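Local structure of denovo NTF2 (Synthetic construct, 6W40) at residues V35-D40 and E56-L61. The protein is a de novo designed protein of the NTF2-like fold, probably made to test computational design of varied pocket shapes rather than for a biological role. Sequence-based numbering, arbitrary orientation.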
loop_
_atom_site.group_PDB
_atom_site.type_symbol
_atom_site.label_atom_id
_atom_site.label_comp_id
_atom_site.label_asym_id
_atom_site.label_seq_id
_atom_site.Cartn_x
_atom_site.Cartn_y
_atom_site.Cartn_z
ATOM N N VAL A 35 -10.533 0.586 18.788
ATOM C CA VAL A 35 -10.736 0.103 17.428
ATOM C C VAL A 35 -11.842 -0.945 17.413
ATOM O O VAL A 35 -11.954 -1.776 18.325
ATOM C CB VAL A 35 -9.420 -0.455 16.859
ATOM C CG1 VAL A 35 -8.887 -1.583 17.735
ATOM C CG2 VAL A 35 -9.607 -0.927 15.424
ATOM N N LYS A 36 -12.684 -0.893 16.384
ATOM C CA LYS A 36 -13.731 -1.881 16.178
ATOM C C LYS A 36 -13.331 -2.846 15.071
ATOM O O LYS A 36 -12.635 -2.478 14.122
ATOM C CB LYS A 36 -15.063 -1.217 15.826
ATOM C CG LYS A 36 -15.784 -0.601 17.005
ATOM C CD LYS A 36 -17.177 -0.148 16.614
ATOM C CE LYS A 36 -17.979 0.251 17.836
ATOM N NZ LYS A 36 -18.080 -0.873 18.807
ATOM N N PHE A 37 -13.793 -4.088 15.197
ATOM C CA PHE A 37 -13.448 -5.149 14.259
ATOM C C PHE A 37 -14.659 -6.047 14.083
ATOM O O PHE A 37 -15.170 -6.597 15.064
ATOM C CB PHE A 37 -12.252 -5.960 14.767
ATOM C CG PHE A 37 -11.717 -6.950 13.773
ATOM C CD1 PHE A 37 -11.797 -6.705 12.412
ATOM C CD2 PHE A 37 -11.131 -8.128 14.203
ATOM C CE1 PHE A 37 -11.300 -7.617 11.500
ATOM C CE2 PHE A 37 -10.634 -9.045 13.297
ATOM C CZ PHE A 37 -10.717 -8.788 11.943
ATOM N N GLN A 38 -15.121 -6.192 12.845
ATOM C CA GLN A 38 -16.199 -7.120 12.532
ATOM C C GLN A 38 -15.784 -7.999 11.364
ATOM O O GLN A 38 -15.334 -7.497 10.328
ATOM C CB GLN A 38 -17.512 -6.389 12.224
ATOM C CG GLN A 38 -17.398 -5.202 11.289
ATOM C CD GLN A 38 -18.752 -4.590 10.984
ATOM O OE1 GLN A 38 -18.912 -3.369 10.991
ATOM N NE2 GLN A 38 -19.737 -5.440 10.716
ATOM N N VAL A 39 -15.927 -9.310 11.542
ATOM C CA VAL A 39 -15.567 -10.300 10.536
ATOM C C VAL A 39 -16.846 -10.930 10.008
ATOM O O VAL A 39 -17.731 -11.301 10.788
ATOM C CB VAL A 39 -14.629 -11.376 11.111
ATOM C CG1 VAL A 39 -13.929 -12.124 9.988
ATOM C CG2 VAL A 39 -13.623 -10.755 12.062
ATOM N N ASP A 40 -16.944 -11.048 8.689
ATOM C CA ASP A 40 -18.082 -11.684 8.030
ATOM C C ASP A 40 -17.563 -12.919 7.303
ATOM O O ASP A 40 -17.022 -12.815 6.198
ATOM C CB ASP A 40 -18.775 -10.722 7.072
ATOM C CG ASP A 40 -19.518 -9.619 7.795
ATOM O OD1 ASP A 40 -20.164 -9.915 8.822
ATOM O OD2 ASP A 40 -19.453 -8.458 7.342
ATOM N N GLU A 56 -6.021 -9.793 19.105
ATOM C CA GLU A 56 -6.071 -11.233 19.331
ATOM C C GLU A 56 -6.976 -11.922 18.317
ATOM O O GLU A 56 -6.649 -13.005 17.816
ATOM C CB GLU A 56 -6.536 -11.525 20.758
ATOM C CG GLU A 56 -6.884 -12.983 21.011
ATOM C CD GLU A 56 -7.282 -13.247 22.449
ATOM O OE1 GLU A 56 -6.406 -13.634 23.251
ATOM O OE2 GLU A 56 -8.471 -13.059 22.781
ATOM N N GLU A 57 -8.116 -11.305 17.994
ATOM C CA GLU A 57 -9.031 -11.914 17.035
ATOM C C GLU A 57 -8.469 -11.859 15.621
ATOM O O GLU A 57 -8.538 -12.847 14.880
ATOM C CB GLU A 57 -10.395 -11.227 17.097
ATOM C CG GLU A 57 -11.449 -11.871 16.212
ATOM C CD GLU A 57 -11.791 -13.283 16.647
ATOM O OE1 GLU A 57 -11.744 -13.561 17.863
ATOM O OE2 GLU A 57 -12.103 -14.118 15.772
ATOM N N LEU A 58 -7.908 -10.712 15.230
ATOM C CA LEU A 58 -7.325 -10.590 13.898
ATOM C C LEU A 58 -6.178 -11.574 13.704
ATOM O O LEU A 58 -6.026 -12.154 12.623
ATOM C CB LEU A 58 -6.847 -9.156 13.668
ATOM C CG LEU A 58 -6.023 -8.901 12.405
ATOM C CD1 LEU A 58 -6.850 -9.167 11.158
ATOM C CD2 LEU A 58 -5.472 -7.482 12.399
ATOM N N ILE A 59 -5.366 -11.780 14.744
ATOM C CA ILE A 59 -4.251 -12.716 14.649
ATOM C C ILE A 59 -4.760 -14.134 14.423
ATOM O O ILE A 59 -4.201 -14.890 13.618
ATOM C CB ILE A 59 -3.365 -12.620 15.905
ATOM C CG1 ILE A 59 -2.497 -11.360 15.847
ATOM C CG2 ILE A 59 -2.498 -13.861 16.056
ATOM C CD1 ILE A 59 -1.652 -11.149 17.084
ATOM N N ARG A 60 -5.833 -14.519 15.120
ATOM C CA ARG A 60 -6.413 -15.839 14.897
ATOM C C ARG A 60 -6.960 -15.967 13.481
ATOM O O ARG A 60 -6.829 -17.022 12.849
ATOM C CB ARG A 60 -7.517 -16.117 15.917
ATOM C CG ARG A 60 -8.274 -17.401 15.622
ATOM C CD ARG A 60 -9.584 -17.485 16.376
ATOM N NE ARG A 60 -10.503 -18.420 15.731
ATOM C CZ ARG A 60 -10.474 -19.739 15.897
ATOM N NH1 ARG A 60 -9.568 -20.289 16.696
ATOM N NH2 ARG A 60 -11.349 -20.508 15.265
ATOM N N LEU A 61 -7.579 -14.902 12.968
ATOM C CA LEU A 61 -8.095 -14.922 11.604
ATOM C C LEU A 61 -6.975 -15.161 10.599
ATOM O O LEU A 61 -7.114 -15.968 9.674
ATOM C CB LEU A 61 -8.819 -13.609 11.303
ATOM C CG LEU A 61 -9.264 -13.379 9.858
ATOM C CD1 LEU A 61 -10.460 -14.244 9.516
ATOM C CD2 LEU A 61 -9.582 -11.916 9.632
#
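The ring of Phe37 meets Leu61 at its edge, where CD2 of the leucine lies near the ring plane, 4.1 Å from Phe37 CZ. One face carries CG2 of Val39, two residues further along the same strand, 3.5 Å above the plane and displaced from the ring centre toward its border. Leu58 and Glu57 approach obliquely: CE2 of Phe37 comes within 3.7 Å of Leu58 CA, so the ring reaches the helix backbone itself. The Leu58 side chain crosses that of Phe37 at about a right angle, its CB 3.8 Å from CE2 and its CD1 4.0 Å from CZ. Glu57 adds only aliphatic carbon, its CG 4.1 Å from Phe37 CE2. Further along, Val39 CG1 meets Leu61 CD1 at 4.1 Å, the side chains alongside with directions reversed. An alanine in place of Phe37 would probably open a gap beneath the helix, leaving Leu58 and Leu61 without their aromatic partner. Alternate strand residues, Phe37 and Val39, thus seat helix 51-65 on a curved mixed sheet, consistent with the NTF2-like fold; strand 35-41 runs antiparallel to 44-49 and parallel to 111-119, whose Ile117 touches both Phe37 and Leu61.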